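Local coordinates for uncharacterized protein (PDB 5IFF) that binds double-stranded DNA and works as a restriction DNA glycosylase, probably releasing adenine bases from its recognition sequence, at residues A26-E31 against P37-K42; L94-D99 against F198-E203; A3-S6 against K11-V14; R74-A79 against V210-S215. The protein carries 2 engineered substitutions. All blocks are in the same frame, centred on the assembly; numbering follows the deposited sequence.

Contact 1: A26-E31 against P37-K42. Engineered in segment 26-31: Ala26 (natural residue Arg). With nucleotides of chain C.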
loop_
_atom_site.group_PDB
_atom_site.type_symbol
_atom_site.label_atom_id
_atom_site.label_comp_id
_atom_site.label_asym_id
_atom_site.label_seq_id
_atom_site.Cartn_x
_atom_site.Cartn_y
_atom_site.Cartn_z
ATOM N N ALA A 26 -15.139 -10.080 6.602
ATOM C CA ALA A 26 -14.626 -11.397 6.170
ATOM C C ALA A 26 -15.374 -12.540 6.899
ATOM O O ALA A 26 -15.815 -12.410 8.053
ATOM C CB ALA A 26 -13.122 -11.521 6.417
ATOM N N VAL A 27 -15.485 -13.676 6.212
ATOM C CA VAL A 27 -16.075 -14.891 6.776
ATOM C C VAL A 27 -15.036 -15.510 7.705
ATOM O O VAL A 27 -13.847 -15.607 7.354
ATOM C CB VAL A 27 -16.498 -15.864 5.636
ATOM C CG1 VAL A 27 -17.030 -17.238 6.185
ATOM C CG2 VAL A 27 -17.589 -15.208 4.802
ATOM N N LYS A 28 -15.450 -15.879 8.911
ATOM C CA LYS A 28 -14.534 -16.449 9.895
ATOM C C LYS A 28 -15.176 -17.664 10.563
ATOM O O LYS A 28 -16.385 -17.748 10.644
ATOM C CB LYS A 28 -14.175 -15.398 10.938
ATOM C CG LYS A 28 -13.289 -14.286 10.375
ATOM C CD LYS A 28 -12.756 -13.422 11.469
ATOM C CE LYS A 28 -11.679 -12.439 10.949
ATOM N NZ LYS A 28 -11.565 -11.296 11.918
ATOM N N LYS A 29 -14.349 -18.573 11.063
ATOM C CA LYS A 29 -14.842 -19.780 11.719
ATOM C C LYS A 29 -14.652 -19.582 13.207
ATOM O O LYS A 29 -13.540 -19.237 13.665
ATOM C CB LYS A 29 -14.100 -21.023 11.219
ATOM C CG LYS A 29 -14.686 -22.321 11.744
ATOM C CD LYS A 29 -13.946 -23.529 11.171
ATOM C CE LYS A 29 -14.752 -24.802 11.350
ATOM N NZ LYS A 29 -13.932 -26.001 11.014
ATOM N N ILE A 30 -15.744 -19.706 13.956
ATOM C CA ILE A 30 -15.696 -19.620 15.411
ATOM C C ILE A 30 -16.304 -20.895 15.959
ATOM O O ILE A 30 -17.526 -21.005 16.088
ATOM C CB ILE A 30 -16.437 -18.390 15.941
ATOM C CG1 ILE A 30 -16.033 -17.160 15.137
ATOM C CG2 ILE A 30 -16.191 -18.210 17.460
ATOM C CD1 ILE A 30 -16.918 -15.879 15.419
ATOM N N GLU A 31 -15.445 -21.860 16.262
ATOM C CA GLU A 31 -15.905 -23.209 16.521
ATOM C C GLU A 31 -16.733 -23.269 17.776
ATOM O O GLU A 31 -16.307 -22.790 18.829
ATOM C CB GLU A 31 -14.721 -24.176 16.627
ATOM C CG GLU A 31 -14.692 -25.186 15.516
ATOM C CD GLU A 31 -13.472 -26.075 15.599
ATOM O OE1 GLU A 31 -13.308 -26.733 16.649
ATOM O OE2 GLU A 31 -12.676 -26.095 14.631
ATOM N N PRO A 37 -11.825 -15.774 16.633
ATOM C CA PRO A 37 -12.256 -16.123 15.271
ATOM C C PRO A 37 -11.061 -16.441 14.353
ATOM O O PRO A 37 -9.999 -15.778 14.441
ATOM C CB PRO A 37 -13.005 -14.880 14.814
ATOM C CG PRO A 37 -13.489 -14.236 16.118
ATOM C CD PRO A 37 -12.343 -14.465 17.073
ATOM N N VAL A 38 -11.225 -17.475 13.533
ATOM C CA VAL A 38 -10.191 -17.953 12.622
ATOM C C VAL A 38 -10.588 -17.610 11.181
ATOM O O VAL A 38 -11.714 -17.853 10.770
ATOM C CB VAL A 38 -9.981 -19.482 12.764
ATOM C CG1 VAL A 38 -8.813 -19.973 11.905
ATOM C CG2 VAL A 38 -9.769 -19.859 14.224
ATOM N N SER A 39 -9.670 -17.059 10.402
ATOM C CA SER A 39 -10.018 -16.616 9.049
ATOM C C SER A 39 -10.143 -17.803 8.088
ATOM O O SER A 39 -9.556 -18.874 8.312
ATOM C CB SER A 39 -8.978 -15.616 8.520
ATOM O OG SER A 39 -8.950 -14.430 9.310
ATOM N N THR A 40 -10.945 -17.614 7.038
ATOM C CA THR A 40 -11.236 -18.677 6.084
ATOM C C THR A 40 -11.558 -18.105 4.709
ATOM O O THR A 40 -11.979 -16.974 4.592
ATOM C CB THR A 40 -12.435 -19.572 6.559
ATOM O OG1 THR A 40 -12.728 -20.563 5.562
ATOM C CG2 THR A 40 -13.685 -18.754 6.783
ATOM N N ARG A 41 -11.356 -18.900 3.670
ATOM C CA ARG A 41 -11.681 -18.498 2.307
ATOM C C ARG A 41 -12.557 -19.537 1.657
ATOM O O ARG A 41 -12.582 -19.675 0.440
ATOM C CB ARG A 41 -10.395 -18.288 1.491
ATOM C CG ARG A 41 -9.622 -17.032 1.896
ATOM C CD ARG A 41 -8.275 -16.958 1.205
ATOM N NE ARG A 41 -7.518 -15.813 1.698
ATOM C CZ ARG A 41 -7.718 -14.562 1.293
ATOM N NH1 ARG A 41 -8.639 -14.297 0.368
ATOM N NH2 ARG A 41 -7.000 -13.579 1.809
ATOM N N LYS A 42 -13.294 -20.261 2.496
ATOM C CA LYS A 42 -14.246 -21.265 2.059
ATOM C C LYS A 42 -15.299 -20.625 1.153
ATOM O O LYS A 42 -15.821 -19.580 1.481
ATOM C CB LYS A 42 -14.906 -21.900 3.288
ATOM C CG LYS A 42 -15.463 -23.253 3.073
ATOM C CD LYS A 42 -16.015 -23.812 4.376
ATOM C CE LYS A 42 -15.618 -25.245 4.477
ATOM N NZ LYS A 42 -15.779 -25.882 3.148
ATOM P P DC C 4 -9.476 -22.044 4.189
ATOM O OP1 DC C 4 -8.546 -22.349 5.300
ATOM O OP2 DC C 4 -10.898 -21.723 4.436
ATOM O "O5'" DC C 4 -8.842 -20.815 3.390
ATOM C "C5'" DC C 4 -7.583 -20.266 3.804
ATOM C "C4'" DC C 4 -6.418 -21.091 3.255
ATOM O "O4'" DC C 4 -6.669 -21.381 1.867
ATOM C "C3'" DC C 4 -5.071 -20.373 3.293
ATOM O "O3'" DC C 4 -4.312 -20.798 4.404
ATOM C "C2'" DC C 4 -4.373 -20.736 1.980
ATOM C "C1'" DC C 4 -5.443 -21.459 1.162
ATOM N N1 DC C 4 -5.624 -20.889 -0.225
ATOM C C2 DC C 4 -4.586 -21.024 -1.149
ATOM O O2 DC C 4 -3.531 -21.563 -0.787
ATOM N N3 DC C 4 -4.745 -20.519 -2.396
ATOM C C4 DC C 4 -5.900 -19.902 -2.729
ATOM N N4 DC C 4 -6.016 -19.429 -3.977
ATOM C C5 DC C 4 -6.975 -19.741 -1.792
ATOM C C6 DC C 4 -6.803 -20.258 -0.569
ATOM P P DA C 3 -13.722 -24.490 -0.358
ATOM O OP1 DA C 3 -14.555 -25.156 0.658
ATOM O OP2 DA C 3 -14.209 -23.281 -1.061
ATOM O "O5'" DA C 3 -12.337 -24.147 0.355
ATOM C "C5'" DA C 3 -11.595 -25.183 0.947
ATOM C "C4'" DA C 3 -10.253 -24.673 1.381
ATOM O "O4'" DA C 3 -9.352 -24.650 0.232
ATOM C "C3'" DA C 3 -10.264 -23.267 1.968
ATOM O "O3'" DA C 3 -9.464 -23.262 3.149
ATOM C "C2'" DA C 3 -9.670 -22.413 0.831
ATOM C "C1'" DA C 3 -8.699 -23.406 0.183
ATOM N N9 DA C 3 -8.318 -23.118 -1.217
ATOM C C8 DA C 3 -9.068 -22.500 -2.196
ATOM N N7 DA C 3 -8.440 -22.402 -3.359
ATOM C C5 DA C 3 -7.193 -22.996 -3.123
ATOM C C6 DA C 3 -6.033 -23.178 -3.932
ATOM N N6 DA C 3 -5.956 -22.809 -5.210
ATOM N N1 DA C 3 -4.972 -23.835 -3.385
ATOM C C2 DA C 3 -5.047 -24.226 -2.115
ATOM N N3 DA C 3 -6.068 -24.066 -1.243
ATOM C C4 DA C 3 -7.113 -23.449 -1.818
ATOM P P DT C 5 -3.272 -19.786 5.070
ATOM O OP1 DT C 5 -2.795 -20.376 6.333
ATOM O OP2 DT C 5 -3.857 -18.435 5.007
ATOM O "O5'" DT C 5 -2.074 -19.727 4.022
ATOM C "C5'" DT C 5 -1.301 -20.871 3.742
ATOM C "C4'" DT C 5 -0.166 -20.448 2.844
ATOM O "O4'" DT C 5 -0.693 -20.136 1.541
ATOM C "C3'" DT C 5 0.584 -19.185 3.314
ATOM O "O3'" DT C 5 1.986 -19.427 3.234
ATOM C "C2'" DT C 5 0.119 -18.081 2.347
ATOM C "C1'" DT C 5 -0.168 -18.887 1.095
ATOM N N1 DT C 5 -1.203 -18.327 0.204
ATOM C C2 DT C 5 -0.948 -18.277 -1.137
ATOM O O2 DT C 5 0.125 -18.556 -1.601
ATOM N N3 DT C 5 -1.982 -17.827 -1.904
ATOM C C4 DT C 5 -3.253 -17.460 -1.470
ATOM O O4 DT C 5 -4.125 -17.102 -2.254
ATOM C C5 DT C 5 -3.482 -17.575 -0.037
ATOM C C7 DT C 5 -4.823 -17.186 0.568
ATOM C C6 DT C 5 -2.462 -18.007 0.724
#

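Contact 2: L94-D99 against F198-E203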
loop_
_atom_site.group_PDB
_atom_site.type_symbol
_atom_site.label_atom_id
_atom_site.label_comp_id
_atom_site.label_asym_id
_atom_site.label_seq_id
_atom_site.Cartn_x
_atom_site.Cartn_y
_atom_site.Cartn_z
ATOM N N LEU A 94 -29.470 6.765 25.804
ATOM C CA LEU A 94 -28.840 7.980 26.387
ATOM C C LEU A 94 -28.672 7.833 27.902
ATOM O O LEU A 94 -27.631 8.262 28.482
ATOM C CB LEU A 94 -29.651 9.234 26.034
ATOM C CG LEU A 94 -29.628 9.627 24.541
ATOM C CD1 LEU A 94 -30.602 10.810 24.330
ATOM C CD2 LEU A 94 -28.240 9.968 24.087
ATOM N N LYS A 95 -29.665 7.231 28.543
ATOM C CA LYS A 95 -29.604 6.933 29.979
ATOM C C LYS A 95 -28.461 5.958 30.326
ATOM O O LYS A 95 -27.784 6.104 31.344
ATOM C CB LYS A 95 -30.910 6.324 30.467
ATOM C CG LYS A 95 -31.020 6.288 31.999
ATOM C CD LYS A 95 -32.441 5.901 32.478
ATOM C CE LYS A 95 -33.553 6.547 31.638
ATOM N NZ LYS A 95 -34.838 6.827 32.401
ATOM N N PHE A 96 -28.318 4.929 29.512
ATOM C CA PHE A 96 -27.205 3.982 29.658
ATOM C C PHE A 96 -25.849 4.715 29.588
ATOM O O PHE A 96 -24.990 4.561 30.484
ATOM C CB PHE A 96 -27.301 2.898 28.579
ATOM C CG PHE A 96 -26.129 1.928 28.567
ATOM C CD1 PHE A 96 -26.004 0.956 29.560
ATOM C CD2 PHE A 96 -25.174 1.999 27.568
ATOM C CE1 PHE A 96 -24.936 0.036 29.550
ATOM C CE2 PHE A 96 -24.093 1.092 27.548
ATOM C CZ PHE A 96 -23.983 0.106 28.555
ATOM N N ALA A 97 -25.675 5.533 28.552
ATOM C CA ALA A 97 -24.442 6.285 28.405
ATOM C C ALA A 97 -24.154 7.182 29.605
ATOM O O ALA A 97 -22.978 7.364 29.954
ATOM C CB ALA A 97 -24.465 7.099 27.126
ATOM N N ASP A 98 -25.197 7.737 30.248
ATOM C CA ASP A 98 -25.000 8.559 31.446
ATOM C C ASP A 98 -24.383 7.772 32.578
ATOM O O ASP A 98 -23.631 8.310 33.385
ATOM C CB ASP A 98 -26.330 9.158 31.940
ATOM C CG ASP A 98 -26.820 10.290 31.053
ATOM O OD1 ASP A 98 -25.964 10.868 30.336
ATOM O OD2 ASP A 98 -28.037 10.605 31.073
ATOM N N ASP A 99 -24.743 6.504 32.650
ATOM C CA ASP A 99 -24.302 5.612 33.723
ATOM C C ASP A 99 -22.874 5.042 33.494
ATOM O O ASP A 99 -22.230 4.574 34.405
ATOM C CB ASP A 99 -25.300 4.443 33.882
ATOM C CG ASP A 99 -26.749 4.911 34.182
ATOM O OD1 ASP A 99 -26.951 6.008 34.759
ATOM O OD2 ASP A 99 -27.697 4.161 33.850
ATOM N N PHE A 198 -20.145 0.615 21.507
ATOM C CA PHE A 198 -19.324 1.765 21.287
ATOM C C PHE A 198 -19.275 2.662 22.539
ATOM O O PHE A 198 -18.230 3.272 22.849
ATOM C CB PHE A 198 -19.841 2.552 20.058
ATOM C CG PHE A 198 -19.333 2.012 18.753
ATOM C CD1 PHE A 198 -17.967 2.110 18.444
ATOM C CD2 PHE A 198 -20.189 1.384 17.839
ATOM C CE1 PHE A 198 -17.455 1.624 17.208
ATOM C CE2 PHE A 198 -19.692 0.873 16.614
ATOM C CZ PHE A 198 -18.333 0.994 16.299
ATOM N N ILE A 199 -20.405 2.735 23.244
ATOM C CA ILE A 199 -20.506 3.524 24.455
ATOM C C ILE A 199 -19.513 3.015 25.530
ATOM O O ILE A 199 -18.901 3.838 26.217
ATOM C CB ILE A 199 -21.958 3.517 24.983
ATOM C CG1 ILE A 199 -22.791 4.490 24.149
ATOM C CG2 ILE A 199 -22.033 3.915 26.457
ATOM C CD1 ILE A 199 -24.288 4.337 24.419
ATOM N N ILE A 200 -19.324 1.691 25.646
ATOM C CA ILE A 200 -18.425 1.171 26.697
ATOM C C ILE A 200 -16.971 0.973 26.187
ATOM O O ILE A 200 -16.068 0.725 26.976
ATOM C CB ILE A 200 -18.923 -0.130 27.295
ATOM C CG1 ILE A 200 -18.891 -1.271 26.264
ATOM C CG2 ILE A 200 -20.313 0.071 27.905
ATOM C CD1 ILE A 200 -18.881 -2.664 26.931
ATOM N N ALA A 201 -16.750 1.168 24.889
ATOM C CA ALA A 201 -15.405 0.979 24.312
ATOM C C ALA A 201 -14.387 2.042 24.737
ATOM O O ALA A 201 -13.223 1.714 25.080
ATOM C CB ALA A 201 -15.515 0.953 22.774
ATOM N N SER A 202 -14.788 3.317 24.680
ATOM C CA SER A 202 -13.921 4.436 25.100
ATOM C C SER A 202 -14.763 5.666 25.359
ATOM O O SER A 202 -15.864 5.790 24.776
ATOM C CB SER A 202 -12.881 4.784 24.049
ATOM O OG SER A 202 -13.475 5.388 22.896
ATOM N N GLU A 203 -14.234 6.605 26.148
ATOM C CA GLU A 203 -14.997 7.828 26.395
ATOM C C GLU A 203 -15.233 8.564 25.082
ATOM O O GLU A 203 -16.278 9.132 24.850
ATOM C CB GLU A 203 -14.276 8.752 27.393
ATOM C CG GLU A 203 -15.127 9.967 27.768
ATOM C CD GLU A 203 -14.584 10.752 28.954
ATOM O OE1 GLU A 203 -13.529 10.388 29.491
ATOM O OE2 GLU A 203 -15.235 11.737 29.347
#

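Contact 3: A3-S6 against K11-V14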
loop_
_atom_site.group_PDB
_atom_site.type_symbol
_atom_site.label_atom_id
_atom_site.label_comp_id
_atom_site.label_asym_id
_atom_site.label_seq_id
_atom_site.Cartn_x
_atom_site.Cartn_y
_atom_site.Cartn_z
ATOM N N ALA A 3 -20.343 -2.660 2.798
ATOM C CA ALA A 3 -21.731 -3.080 3.070
ATOM C C ALA A 3 -22.702 -2.085 2.421
ATOM O O ALA A 3 -22.329 -0.940 2.105
ATOM C CB ALA A 3 -21.977 -3.130 4.550
ATOM N N SER A 4 -23.942 -2.503 2.217
ATOM C CA SER A 4 -24.937 -1.604 1.631
ATOM C C SER A 4 -26.210 -1.713 2.487
ATOM O O SER A 4 -26.774 -2.811 2.631
ATOM C CB SER A 4 -25.148 -1.995 0.181
ATOM O OG SER A 4 -26.120 -1.228 -0.438
ATOM N N VAL A 5 -26.619 -0.597 3.093
ATOM C CA VAL A 5 -27.653 -0.580 4.121
ATOM C C VAL A 5 -28.887 0.054 3.554
ATOM O O VAL A 5 -28.800 1.121 2.973
ATOM C CB VAL A 5 -27.234 0.221 5.389
ATOM C CG1 VAL A 5 -28.379 0.227 6.388
ATOM C CG2 VAL A 5 -25.947 -0.358 6.020
ATOM N N SER A 6 -30.054 -0.559 3.731
ATOM C CA SER A 6 -31.258 0.054 3.171
ATOM C C SER A 6 -32.458 -0.202 4.076
ATOM O O SER A 6 -32.377 -1.020 4.989
ATOM C CB SER A 6 -31.516 -0.483 1.762
ATOM O OG SER A 6 -31.743 -1.886 1.837
ATOM N N LYS A 11 -38.072 -3.265 7.485
ATOM C CA LYS A 11 -36.860 -3.715 8.189
ATOM C C LYS A 11 -35.628 -2.984 7.688
ATOM O O LYS A 11 -35.568 -2.581 6.530
ATOM C CB LYS A 11 -36.598 -5.231 7.987
ATOM C CG LYS A 11 -37.822 -6.086 8.257
ATOM C CD LYS A 11 -37.493 -7.566 8.086
ATOM C CE LYS A 11 -38.830 -8.386 8.236
ATOM N NZ LYS A 11 -38.712 -9.710 7.537
ATOM N N ILE A 12 -34.637 -2.854 8.554
ATOM C CA ILE A 12 -33.337 -2.364 8.088
ATOM C C ILE A 12 -32.609 -3.594 7.521
ATOM O O ILE A 12 -32.542 -4.625 8.184
ATOM C CB ILE A 12 -32.520 -1.724 9.211
ATOM C CG1 ILE A 12 -33.262 -0.500 9.788
ATOM C CG2 ILE A 12 -31.081 -1.379 8.738
ATOM C CD1 ILE A 12 -33.847 0.409 8.718
ATOM N N VAL A 13 -32.103 -3.487 6.296
ATOM C CA VAL A 13 -31.438 -4.626 5.653
ATOM C C VAL A 13 -30.000 -4.235 5.284
ATOM O O VAL A 13 -29.739 -3.058 4.934
ATOM C CB VAL A 13 -32.228 -5.056 4.409
ATOM C CG1 VAL A 13 -31.455 -6.133 3.642
ATOM C CG2 VAL A 13 -33.636 -5.569 4.801
ATOM N N VAL A 14 -29.051 -5.148 5.461
ATOM C CA VAL A 14 -27.670 -4.876 5.027
ATOM C C VAL A 14 -27.225 -5.929 4.046
ATOM O O VAL A 14 -27.444 -7.143 4.272
ATOM C CB VAL A 14 -26.708 -4.827 6.202
ATOM C CG1 VAL A 14 -25.291 -4.414 5.723
ATOM C CG2 VAL A 14 -27.178 -3.771 7.180
#

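Contact 4: R74-A79 against V210-S215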
loop_
_atom_site.group_PDB
_atom_site.type_symbol
_atom_site.label_atom_id
_atom_site.label_comp_id
_atom_site.label_asym_id
_atom_site.label_seq_id
_atom_site.Cartn_x
_atom_site.Cartn_y
_atom_site.Cartn_z
ATOM N N ARG A 74 -26.015 4.849 9.620
ATOM C CA ARG A 74 -27.059 4.830 8.603
ATOM C C ARG A 74 -28.176 3.845 9.018
ATOM O O ARG A 74 -29.372 4.141 8.809
ATOM C CB ARG A 74 -26.482 4.501 7.202
ATOM C CG ARG A 74 -27.592 4.303 6.121
ATOM C CD ARG A 74 -27.025 4.154 4.703
ATOM N NE ARG A 74 -26.565 5.435 4.158
ATOM C CZ ARG A 74 -26.205 5.638 2.889
ATOM N NH1 ARG A 74 -26.231 4.639 2.013
ATOM N NH2 ARG A 74 -25.808 6.846 2.497
ATOM N N MET A 75 -27.803 2.709 9.630
ATOM C CA MET A 75 -28.788 1.780 10.153
ATOM C C MET A 75 -29.720 2.490 11.143
ATOM O O MET A 75 -30.954 2.393 11.078
ATOM C CB MET A 75 -28.110 0.628 10.872
ATOM C CG MET A 75 -27.395 -0.298 9.894
ATOM S SD MET A 75 -26.197 -1.378 10.696
ATOM C CE MET A 75 -26.939 -2.006 12.081
ATOM N N VAL A 76 -29.090 3.145 12.090
ATOM C CA VAL A 76 -29.833 3.765 13.195
ATOM C C VAL A 76 -30.683 4.940 12.717
ATOM O O VAL A 76 -31.844 5.067 13.122
ATOM C CB VAL A 76 -28.851 4.204 14.343
ATOM C CG1 VAL A 76 -29.549 5.078 15.406
ATOM C CG2 VAL A 76 -28.301 2.918 15.024
ATOM N N ARG A 77 -30.147 5.791 11.850
ATOM C CA ARG A 77 -30.945 6.935 11.403
ATOM C C ARG A 77 -32.155 6.387 10.616
ATOM O O ARG A 77 -33.288 6.864 10.778
ATOM C CB ARG A 77 -30.125 7.924 10.565
ATOM C CG ARG A 77 -30.940 9.168 10.175
ATOM C CD ARG A 77 -30.141 10.189 9.371
ATOM N NE ARG A 77 -29.111 10.879 10.156
ATOM C CZ ARG A 77 -27.820 10.580 10.085
ATOM N NH1 ARG A 77 -26.940 11.248 10.802
ATOM N NH2 ARG A 77 -27.420 9.599 9.283
ATOM N N LEU A 78 -31.929 5.381 9.770
ATOM C CA LEU A 78 -33.053 4.789 9.006
ATOM C C LEU A 78 -34.023 4.089 9.953
ATOM O O LEU A 78 -35.242 4.214 9.782
ATOM C CB LEU A 78 -32.566 3.782 7.948
ATOM C CG LEU A 78 -31.937 4.332 6.669
ATOM C CD1 LEU A 78 -31.477 3.140 5.795
ATOM C CD2 LEU A 78 -32.874 5.308 5.918
ATOM N N ALA A 79 -33.486 3.377 10.958
ATOM C CA ALA A 79 -34.371 2.685 11.916
ATOM C C ALA A 79 -35.270 3.674 12.677
ATOM O O ALA A 79 -36.455 3.428 12.944
ATOM C CB ALA A 79 -33.534 1.866 12.899
ATOM N N VAL A 210 -23.273 9.572 21.808
ATOM C CA VAL A 210 -24.297 10.431 22.456
ATOM C C VAL A 210 -24.694 11.653 21.609
ATOM O O VAL A 210 -25.876 11.956 21.458
ATOM C CB VAL A 210 -23.794 10.846 23.852
ATOM C CG1 VAL A 210 -24.641 11.949 24.456
ATOM C CG2 VAL A 210 -23.759 9.643 24.741
ATOM N N LYS A 211 -23.701 12.347 21.045
ATOM C CA LYS A 211 -23.923 13.459 20.145
ATOM C C LYS A 211 -24.739 13.044 18.893
ATOM O O LYS A 211 -25.650 13.776 18.444
ATOM C CB LYS A 211 -22.564 14.055 19.756
ATOM C CG LYS A 211 -22.631 15.217 18.811
ATOM C CD LYS A 211 -21.316 15.985 18.741
ATOM C CE LYS A 211 -21.440 17.221 17.841
ATOM N NZ LYS A 211 -22.693 17.990 18.106
ATOM N N PHE A 212 -24.394 11.904 18.343
ATOM C CA PHE A 212 -25.139 11.339 17.205
ATOM C C PHE A 212 -26.612 11.070 17.567
ATOM O O PHE A 212 -27.529 11.492 16.852
ATOM C CB PHE A 212 -24.491 10.040 16.743
ATOM C CG PHE A 212 -25.340 9.265 15.764
ATOM C CD1 PHE A 212 -25.706 9.833 14.543
ATOM C CD2 PHE A 212 -25.796 8.003 16.093
ATOM C CE1 PHE A 212 -26.498 9.116 13.648
ATOM C CE2 PHE A 212 -26.591 7.274 15.202
ATOM C CZ PHE A 212 -26.934 7.830 13.991
ATOM N N LEU A 213 -26.831 10.348 18.662
ATOM C CA LEU A 213 -28.202 10.066 19.089
ATOM C C LEU A 213 -28.956 11.343 19.403
ATOM O O LEU A 213 -30.079 11.519 18.966
ATOM C CB LEU A 213 -28.229 9.145 20.316
ATOM C CG LEU A 213 -27.673 7.738 20.045
ATOM C CD1 LEU A 213 -27.584 6.952 21.343
ATOM C CD2 LEU A 213 -28.577 6.994 18.987
ATOM N N ARG A 214 -28.336 12.269 20.143
ATOM C CA ARG A 214 -28.986 13.544 20.378
ATOM C C ARG A 214 -29.384 14.224 19.076
ATOM O O ARG A 214 -30.420 14.875 19.022
ATOM C CB ARG A 214 -28.103 14.510 21.222
ATOM C CG ARG A 214 -28.033 14.071 22.669
ATOM C CD ARG A 214 -27.007 14.898 23.427
ATOM N NE ARG A 214 -26.821 14.502 24.821
ATOM C CZ ARG A 214 -25.782 14.901 25.566
ATOM N NH1 ARG A 214 -24.799 15.664 25.039
ATOM N NH2 ARG A 214 -25.714 14.517 26.829
ATOM N N SER A 215 -28.589 14.052 18.025
ATOM C CA SER A 215 -28.841 14.779 16.782
ATOM C C SER A 215 -29.982 14.138 16.005
ATOM O O SER A 215 -30.660 14.825 15.244
ATOM C CB SER A 215 -27.592 14.806 15.896
ATOM O OG SER A 215 -27.372 13.547 15.270
HETATM O O HOH W 1 -28.046 13.352 12.388
#

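Contact 1: A26-E31 against P37-K42
Lys29 N meets Val38 O at 2.7 Å, and Val38 N returns the bond to Lys29 O at 2.9 Å. This antiparallel hydrogen-bonded pair ties the beta hairpin of strands 25-29 and 38-39. On the sheet face carrying Lys28 and Ser39, the extended Lys28 chain passes across Pro37, its CD 3.7 Å from Pro37 CB, while Ile30 lies alongside the same ring with CG1 3.8 Å from Pro37 CB. Past the paired residues, Thr40 divides its two branches between protein and DNA. A chi1 of 177° sets OG1 beside the carbonyl carbon; CG2 packs 3.7 Å from Val27 CG1, and OG1 donates to OP2 of DC4 of chain C, a bond so short that its length is doubtful. Arg41 N joins at that OP2 from 3.0 Å, and the Arg41 side chain packs against the methyl of DT5 of chain C. Thr40 OG1 also accepts from Lys42 N at 3.1 Å, closing an ST turn, and Lys42 NZ, held also by Ser44 O, reaches OP1 of DA3 of chain C at 2.9 Å. The hydrogen bonds to DNA thus fall on backbone oxygens, consistent with gripping DNA of any sequence, as in this nonspecific complex.

Contact 2: L94-D99 against F198-E203
Ile199 faces Phe96 and Ala97 in a small apolar helix-helix contact, where the C-terminal end of helix 87-99 packs against the last turns of helix 188-201. The two branches of Ile199 share the work. Its CG2 comes at the Phe96 ring obliquely, 3.7 Å from CE2, while CD1, at the end of the longer branch, lies 3.9 Å from Ala97 CB. The small alanine lets the backbones come close here, with Ala97 CA and Ile199 CA 6.2 Å apart. Phe96 turns CG away from its own N (chi1 175°), which swings the ring across the interface, past Ile199 and on to Ile200. No hydrogen bond joins the two segments. Polar ties lie around them: Lys206 NZ bonds Ala97 O, and Lys196 makes a cation-pi contact with Phe96. Tyr119 and Phe121 of the second subunit pack on Phe96 and Ile200, respectively, so the patch continues into the assembly. At its far corner, the CG2 methyl of Ile200 sits 3.7 Å from Phe96 CZ.

Contact 3: A3-S6 against K11-V14
Val5 and Val14 oppose each other as a non-hydrogen-bonded antiparallel pair, their CG2 methyls 3.8 Å apart on the packed face of the beta hairpin formed by strands 4-8 and 11-17. This face is apolar throughout. Val14 uses its second branch, CG1, to touch Ala3 CB at 3.7 Å, and Val5 does likewise toward Ile12, its CG1 lying 3.9 Å from Ile12 CG2. A chi1 of 178° puts CG1 of Val5 beside the carbonyl carbon and CG2 beside the backbone N, spreading the two methyls over two neighbours of the other strand. Helix 72-81 lies over Val5 and Ile12, and Trp58 packs on Ala3 and Val14. The other face is looser and more polar. There Ser6 stands beside Val13, OG 4.1 Å from Val13 CB, and its hydroxyl is engaged by Glu8 instead. Lys11 runs outward to a salt bridge with Glu185. Between the faces, the backbones are joined by Ser6 N to Val13 O at 2.8 Å and Val13 N to Ser6 O, also 2.8 Å. The Ser4 carbonyl adds a CA-H...O contact with Val14 CA at 3.3 Å. Such a division implies an amphipathic hairpin: register is set by the backbone bonds, apolar branches anchor one face to helix 72-81 and Trp58, and on the other Ser6 and Lys11 find acids of the same sheet while Ser4 OG turns to Lys67 of the third subunit in a weak bond.

Contact 4: R74-A79 against V210-S215
Phe212 turns the edge of its ring to both Arg77 and Val76: Arg77 NH1 lies near the ring plane, 3.6 Å from CE1, so it meets the rim and not the pi cloud, and Val76 CB sits in plane, 3.9 Å from CE2. Val76 CG1 comes obliquely to Phe212 CE2 at 3.7 Å and also meets Leu213 CD2 at 4.2 Å. Seen from the arginine, Phe212 CE1 rests over one face of the guanidinium; the two planes stand 82° apart. A water in the guanidinium plane accepts from Arg77 NH1 at 2.9 Å and donates to Ser215 OG at 3.0 Å. The contact belongs to the helical layer, where helices 72-81 and 203-216 run roughly parallel, crossing at -25° with segment axes 11.2 Å apart. Phe212 spans this wide spacing because chi1 of 169° carries the ring toward the other helix. Leu195 of helix 188-201 also packs on Val76. Arg77 is fixed further by its NH2, which bonds Tyr68 O, while Ser215 OG donates to Phe212 O at 2.6 Å.

The four contacts illustrate how chemistry follows position. Contacts 2 and 4 are buried and helical, and they share one body: Ala97 and Leu94 of contact 2 pack on Val210 and Leu213 of contact 4, and contact 2 is nested within the chain loop that contact 4 closes. Contacts 1 and 3 are partly buried hairpins in two different sheets, both knit by backbone bonds that the helix pairs lack. Contact 3 meets contact 4 where Val5 and Ile12 touch Met75 and Leu78. Contact 1 touches none of the others and lies across the chain's centre from contacts 2 and 4, taking the DNA phosphates, yet it shares with contact 2 a border on the second subunit.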